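Local coordinates for protein tryptophan decarboxylase 1 (Oryza sativa subsp. japonica, PDB 6KHO) that decarboxylates L-tryptophan to tryptamine and 5-hydroxy-L-tryptophan to serotonin as a homodimeric enzyme dependent on pyridoxal 5'-phosphate, at residues M411-F425 against V498-T510. Numbering follows the deposited sequence.
Sequences MAKVFEDLVRGDDRF and VRSAWELIKKTTT
Trp502 lays one face of its indole on Leu418 and turns its six-membered edge to Phe415 and Phe425, joining helices 411-420 and 498-510, whose segment axes approach to 10.0 Å and run 23° apart, in the small C-terminal domain of this fold type I PLP enzyme. Phe415, Val419 and Phe425 also touch strand 435-440 of its antiparallel sheet. CG of Trp502 lies anti to the backbone N (chi1 178°), which sends the indole across to the other helix. Leu418 CB makes a CH-pi contact, 3.6 Å from the centroid of the five-membered ring, while Lys506 CG, one turn further along Trp502's own helix, lies over the rim of the opposite face. The edge-to-face pair with Phe415 is offset, planes at 80°; CH2 of Trp502 comes within 3.6 Å of CD2 of Phe425. Ile505 CD1 closes on the edge of Phe415, whose ring also stacks on Phe486. An alanine in place of Trp502 would probably open a gap between the helices, leaving Phe415 and Phe425 without their shared edge-on partner. No hydrogen bond crosses between the segments. The solvent side is looser: Val414 CG1 rests over the centre of the exposed Arg499 guanidinium, which is salt-bridged to Glu495. In the type I turn from Asp422 to Phe425, Asp422 CB meets the indole edge at CZ2. Asp422 OD1 accepts from the backbone N of Arg424 through its anti lone pair, an Asx turn; the syn lone pairs of OD1 and OD2 take Arg424 NE and NH2, holding Arg424 NH1 against Thr509 CG2 and Thr510 CG2.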
loop_
_atom_site.group_PDB
_atom_site.type_symbol
_atom_site.label_atom_id
_atom_site.label_comp_id
_atom_site.label_asym_id
_atom_site.label_seq_id
_atom_site.Cartn_x
_atom_site.Cartn_y
_atom_site.Cartn_z
ATOM N N MET A 411 -17.372 -6.124 -26.828
ATOM C CA MET A 411 -18.537 -6.493 -26.021
ATOM C C MET A 411 -19.318 -5.259 -25.588
ATOM O O MET A 411 -20.554 -5.253 -25.632
ATOM C CB MET A 411 -18.121 -7.302 -24.786
ATOM C CG MET A 411 -17.600 -8.714 -25.070
ATOM S SD MET A 411 -17.695 -9.801 -23.616
ATOM C CE MET A 411 -16.560 -9.000 -22.483
ATOM N N ALA A 412 -18.619 -4.207 -25.147
ATOM C CA ALA A 412 -19.303 -2.966 -24.779
ATOM C C ALA A 412 -20.052 -2.370 -25.967
ATOM O O ALA A 412 -21.140 -1.806 -25.801
ATOM C CB ALA A 412 -18.303 -1.951 -24.222
ATOM N N LYS A 413 -19.485 -2.478 -27.170
ATOM C CA LYS A 413 -20.171 -1.956 -28.347
ATOM C C LYS A 413 -21.425 -2.764 -28.653
ATOM O O LYS A 413 -22.434 -2.196 -29.084
ATOM C CB LYS A 413 -19.231 -1.943 -29.553
ATOM C CG LYS A 413 -19.593 -0.889 -30.590
ATOM C CD LYS A 413 -18.900 -1.131 -31.921
ATOM C CE LYS A 413 -19.484 -0.234 -33.015
ATOM N NZ LYS A 413 -20.947 -0.467 -33.208
ATOM N N VAL A 414 -21.384 -4.082 -28.428
ATOM C CA VAL A 414 -22.585 -4.902 -28.553
ATOM C C VAL A 414 -23.679 -4.382 -27.625
ATOM O O VAL A 414 -24.827 -4.182 -28.041
ATOM C CB VAL A 414 -22.254 -6.382 -28.276
ATOM C CG1 VAL A 414 -23.507 -7.168 -27.942
ATOM C CG2 VAL A 414 -21.547 -7.010 -29.478
ATOM N N PHE A 415 -23.332 -4.124 -26.360
ATOM C CA PHE A 415 -24.329 -3.659 -25.400
ATOM C C PHE A 415 -24.853 -2.269 -25.757
ATOM O O PHE A 415 -26.048 -1.991 -25.589
ATOM C CB PHE A 415 -23.739 -3.648 -23.991
ATOM C CG PHE A 415 -24.717 -3.236 -22.923
ATOM C CD1 PHE A 415 -25.518 -4.176 -22.306
ATOM C CD2 PHE A 415 -24.812 -1.913 -22.518
ATOM C CE1 PHE A 415 -26.401 -3.812 -21.314
ATOM C CE2 PHE A 415 -25.702 -1.536 -21.524
ATOM C CZ PHE A 415 -26.498 -2.485 -20.923
ATOM N N GLU A 416 -23.970 -1.379 -26.220
ATOM C CA GLU A 416 -24.387 -0.020 -26.570
ATOM C C GLU A 416 -25.385 -0.034 -27.725
ATOM O O GLU A 416 -26.409 0.659 -27.687
ATOM C CB GLU A 416 -23.161 0.827 -26.922
ATOM C CG GLU A 416 -23.504 2.237 -27.409
ATOM C CD GLU A 416 -22.380 2.890 -28.198
ATOM O OE1 GLU A 416 -21.271 2.316 -28.271
ATOM O OE2 GLU A 416 -22.607 3.986 -28.752
ATOM N N ASP A 417 -25.102 -0.829 -28.759
ATOM C CA ASP A 417 -26.004 -0.932 -29.898
ATOM C C ASP A 417 -27.305 -1.641 -29.542
ATOM O O ASP A 417 -28.320 -1.419 -30.211
ATOM C CB ASP A 417 -25.291 -1.635 -31.052
ATOM C CG ASP A 417 -24.147 -0.793 -31.618
ATOM O OD1 ASP A 417 -24.071 0.411 -31.275
ATOM O OD2 ASP A 417 -23.326 -1.325 -32.397
ATOM N N LEU A 418 -27.305 -2.468 -28.495
ATOM C CA LEU A 418 -28.562 -3.034 -28.022
ATOM C C LEU A 418 -29.398 -1.978 -27.307
ATOM O O LEU A 418 -30.621 -1.928 -27.486
ATOM C CB LEU A 418 -28.296 -4.231 -27.112
ATOM C CG LEU A 418 -27.801 -5.511 -27.792
ATOM C CD1 LEU A 418 -27.287 -6.488 -26.744
ATOM C CD2 LEU A 418 -28.885 -6.169 -28.643
ATOM N N VAL A 419 -28.761 -1.120 -26.502
ATOM C CA VAL A 419 -29.488 -0.033 -25.850
ATOM C C VAL A 419 -30.077 0.913 -26.888
ATOM O O VAL A 419 -31.201 1.408 -26.729
ATOM C CB VAL A 419 -28.578 0.728 -24.865
ATOM C CG1 VAL A 419 -29.276 1.987 -24.363
ATOM C CG2 VAL A 419 -28.199 -0.155 -23.689
ATOM N N ARG A 420 -29.336 1.168 -27.971
ATOM C CA ARG A 420 -29.777 2.118 -28.986
ATOM C C ARG A 420 -30.941 1.587 -29.819
ATOM O O ARG A 420 -31.687 2.386 -30.394
ATOM C CB ARG A 420 -28.598 2.504 -29.889
ATOM C CG ARG A 420 -27.570 3.433 -29.229
ATOM C CD ARG A 420 -26.469 3.831 -30.207
ATOM N NE ARG A 420 -25.341 4.491 -29.545
ATOM C CZ ARG A 420 -25.337 5.765 -29.166
ATOM N NH1 ARG A 420 -26.404 6.525 -29.385
ATOM N NH2 ARG A 420 -24.269 6.287 -28.574
ATOM N N GLY A 421 -31.118 0.268 -29.888
ATOM C CA GLY A 421 -32.211 -0.365 -30.595
ATOM C C GLY A 421 -33.502 -0.489 -29.814
ATOM O O GLY A 421 -34.420 -1.181 -30.263
ATOM N N ASP A 422 -33.604 0.156 -28.654
ATOM C CA ASP A 422 -34.797 0.098 -27.813
ATOM C C ASP A 422 -35.153 1.529 -27.442
ATOM O O ASP A 422 -34.416 2.179 -26.694
ATOM C CB ASP A 422 -34.556 -0.758 -26.564
ATOM C CG ASP A 422 -35.841 -1.073 -25.789
ATOM O OD1 ASP A 422 -36.531 -0.134 -25.334
ATOM O OD2 ASP A 422 -36.154 -2.272 -25.613
ATOM N N ASP A 423 -36.285 2.014 -27.958
ATOM C CA ASP A 423 -36.642 3.417 -27.798
ATOM C C ASP A 423 -37.063 3.772 -26.381
ATOM O O ASP A 423 -37.291 4.956 -26.103
ATOM C CB ASP A 423 -37.750 3.789 -28.780
ATOM C CG ASP A 423 -37.219 4.019 -30.175
ATOM O OD1 ASP A 423 -36.594 3.085 -30.732
ATOM O OD2 ASP A 423 -37.412 5.137 -30.705
ATOM N N ARG A 424 -37.169 2.797 -25.479
ATOM C CA ARG A 424 -37.385 3.138 -24.079
ATOM C C ARG A 424 -36.114 3.649 -23.415
ATOM O O ARG A 424 -36.187 4.253 -22.338
ATOM C CB ARG A 424 -37.896 1.927 -23.304
ATOM C CG ARG A 424 -39.314 1.501 -23.603
ATOM C CD ARG A 424 -39.603 0.196 -22.893
ATOM N NE ARG A 424 -38.871 -0.913 -23.501
ATOM C CZ ARG A 424 -38.774 -2.122 -22.961
ATOM N NH1 ARG A 424 -39.352 -2.367 -21.795
ATOM N NH2 ARG A 424 -38.097 -3.082 -23.582
ATOM N N PHE A 425 -34.958 3.414 -24.028
ATOM C CA PHE A 425 -33.670 3.700 -23.416
ATOM C C PHE A 425 -32.903 4.717 -24.246
ATOM O O PHE A 425 -33.124 4.856 -25.453
ATOM C CB PHE A 425 -32.841 2.412 -23.271
ATOM C CG PHE A 425 -33.472 1.382 -22.379
ATOM C CD1 PHE A 425 -33.266 1.415 -21.011
ATOM C CD2 PHE A 425 -34.280 0.388 -22.908
ATOM C CE1 PHE A 425 -33.842 0.470 -20.182
ATOM C CE2 PHE A 425 -34.867 -0.559 -22.088
ATOM C CZ PHE A 425 -34.650 -0.518 -20.718
ATOM N N VAL A 498 -23.159 -10.592 -21.369
ATOM C CA VAL A 498 -23.619 -9.227 -21.617
ATOM C C VAL A 498 -24.982 -9.245 -22.302
ATOM O O VAL A 498 -25.877 -8.469 -21.952
ATOM C CB VAL A 498 -22.579 -8.447 -22.448
ATOM C CG1 VAL A 498 -23.111 -7.068 -22.795
ATOM C CG2 VAL A 498 -21.247 -8.333 -21.696
ATOM N N ARG A 499 -25.162 -10.133 -23.281
ATOM C CA ARG A 499 -26.450 -10.232 -23.966
ATOM C C ARG A 499 -27.554 -10.669 -23.013
ATOM O O ARG A 499 -28.650 -10.100 -23.030
ATOM C CB ARG A 499 -26.343 -11.192 -25.146
ATOM C CG ARG A 499 -25.497 -10.659 -26.288
ATOM C CD ARG A 499 -25.555 -11.589 -27.482
ATOM N NE ARG A 499 -24.739 -11.118 -28.596
ATOM C CZ ARG A 499 -25.128 -10.191 -29.469
ATOM N NH1 ARG A 499 -26.324 -9.630 -29.357
ATOM N NH2 ARG A 499 -24.324 -9.827 -30.459
ATOM N N SER A 500 -27.285 -11.671 -22.166
ATOM C CA SER A 500 -28.272 -12.084 -21.171
ATOM C C SER A 500 -28.579 -10.962 -20.180
ATOM O O SER A 500 -29.713 -10.848 -19.692
ATOM C CB SER A 500 -27.785 -13.326 -20.417
ATOM O OG SER A 500 -27.614 -14.422 -21.296
ATOM N N ALA A 501 -27.577 -10.141 -19.856
ATOM C CA ALA A 501 -27.821 -8.971 -19.020
ATOM C C ALA A 501 -28.793 -8.005 -19.695
ATOM O O ALA A 501 -29.658 -7.425 -19.032
ATOM C CB ALA A 501 -26.500 -8.269 -18.700
ATOM N N TRP A 502 -28.659 -7.820 -21.010
ATOM C CA TRP A 502 -29.570 -6.940 -21.735
ATOM C C TRP A 502 -30.999 -7.465 -21.681
ATOM O O TRP A 502 -31.943 -6.709 -21.412
ATOM C CB TRP A 502 -29.117 -6.790 -23.185
ATOM C CG TRP A 502 -30.048 -5.927 -23.997
ATOM C CD1 TRP A 502 -30.613 -6.237 -25.201
ATOM C CD2 TRP A 502 -30.512 -4.607 -23.663
ATOM N NE1 TRP A 502 -31.404 -5.191 -25.639
ATOM C CE2 TRP A 502 -31.361 -4.182 -24.712
ATOM C CE3 TRP A 502 -30.295 -3.742 -22.579
ATOM C CZ2 TRP A 502 -31.990 -2.928 -24.709
ATOM C CZ3 TRP A 502 -30.919 -2.496 -22.579
ATOM C CH2 TRP A 502 -31.759 -2.106 -23.637
ATOM N N GLU A 503 -31.173 -8.769 -21.930
ATOM C CA GLU A 503 -32.496 -9.381 -21.832
ATOM C C GLU A 503 -33.096 -9.179 -20.447
ATOM O O GLU A 503 -34.296 -8.917 -20.316
ATOM C CB GLU A 503 -32.417 -10.870 -22.167
ATOM C CG GLU A 503 -31.899 -11.158 -23.564
ATOM C CD GLU A 503 -32.736 -10.502 -24.642
ATOM O OE1 GLU A 503 -33.977 -10.480 -24.500
ATOM O OE2 GLU A 503 -32.156 -10.009 -25.632
ATOM N N LEU A 504 -32.274 -9.281 -19.402
ATOM C CA LEU A 504 -32.797 -9.125 -18.050
ATOM C C LEU A 504 -33.210 -7.682 -17.783
ATOM O O LEU A 504 -34.208 -7.433 -17.092
ATOM C CB LEU A 504 -31.763 -9.603 -17.028
ATOM C CG LEU A 504 -32.136 -9.356 -15.565
ATOM C CD1 LEU A 504 -33.405 -10.121 -15.229
ATOM C CD2 LEU A 504 -31.008 -9.722 -14.606
ATOM N N ILE A 505 -32.461 -6.718 -18.331
ATOM C CA ILE A 505 -32.855 -5.312 -18.237
ATOM C C ILE A 505 -34.168 -5.081 -18.977
ATOM O O ILE A 505 -35.108 -4.486 -18.434
ATOM C CB ILE A 505 -31.742 -4.396 -18.787
ATOM C CG1 ILE A 505 -30.493 -4.437 -17.894
ATOM C CG2 ILE A 505 -32.250 -2.961 -18.931
ATOM C CD1 ILE A 505 -29.206 -4.105 -18.632
ATOM N N LYS A 506 -34.238 -5.523 -20.237
ATOM C CA LYS A 506 -35.470 -5.405 -21.012
ATOM C C LYS A 506 -36.646 -6.027 -20.269
ATOM O O LYS A 506 -37.700 -5.399 -20.106
ATOM C CB LYS A 506 -35.298 -6.065 -22.382
ATOM C CG LYS A 506 -34.530 -5.221 -23.373
ATOM C CD LYS A 506 -34.781 -5.664 -24.801
ATOM C CE LYS A 506 -34.648 -7.165 -24.941
ATOM N NZ LYS A 506 -34.607 -7.578 -26.376
ATOM N N LYS A 507 -36.464 -7.255 -19.782
ATOM C CA LYS A 507 -37.547 -7.974 -19.121
ATOM C C LYS A 507 -37.994 -7.254 -17.857
ATOM O O LYS A 507 -39.194 -7.064 -17.630
ATOM C CB LYS A 507 -37.094 -9.404 -18.812
ATOM C CG LYS A 507 -37.983 -10.190 -17.883
ATOM C CD LYS A 507 -37.512 -11.641 -17.818
ATOM C CE LYS A 507 -38.402 -12.480 -16.916
ATOM N NZ LYS A 507 -38.453 -13.902 -17.374
ATOM N N THR A 508 -37.038 -6.839 -17.023
ATOM C CA THR A 508 -37.377 -6.132 -15.791
ATOM C C THR A 508 -38.072 -4.806 -16.078
ATOM O O THR A 508 -38.937 -4.377 -15.307
ATOM C CB THR A 508 -36.108 -5.911 -14.958
ATOM O OG1 THR A 508 -35.446 -7.165 -14.753
ATOM C CG2 THR A 508 -36.431 -5.286 -13.601
ATOM N N THR A 509 -37.717 -4.148 -17.183
ATOM C CA THR A 509 -38.302 -2.848 -17.495
ATOM C C THR A 509 -39.775 -2.987 -17.867
ATOM O O THR A 509 -40.625 -2.234 -17.372
ATOM C CB THR A 509 -37.506 -2.183 -18.621
ATOM O OG1 THR A 509 -36.200 -1.836 -18.142
ATOM C CG2 THR A 509 -38.205 -0.918 -19.110
ATOM N N THR A 510 -40.093 -3.954 -18.733
ATOM C CA THR A 510 -41.482 -4.205 -19.113
ATOM C C THR A 510 -42.349 -4.494 -17.886
ATOM O O THR A 510 -43.411 -3.886 -17.708
ATOM C CB THR A 510 -41.551 -5.365 -20.109
ATOM O OG1 THR A 510 -40.971 -6.531 -19.523
ATOM C CG2 THR A 510 -40.785 -5.047 -21.370
#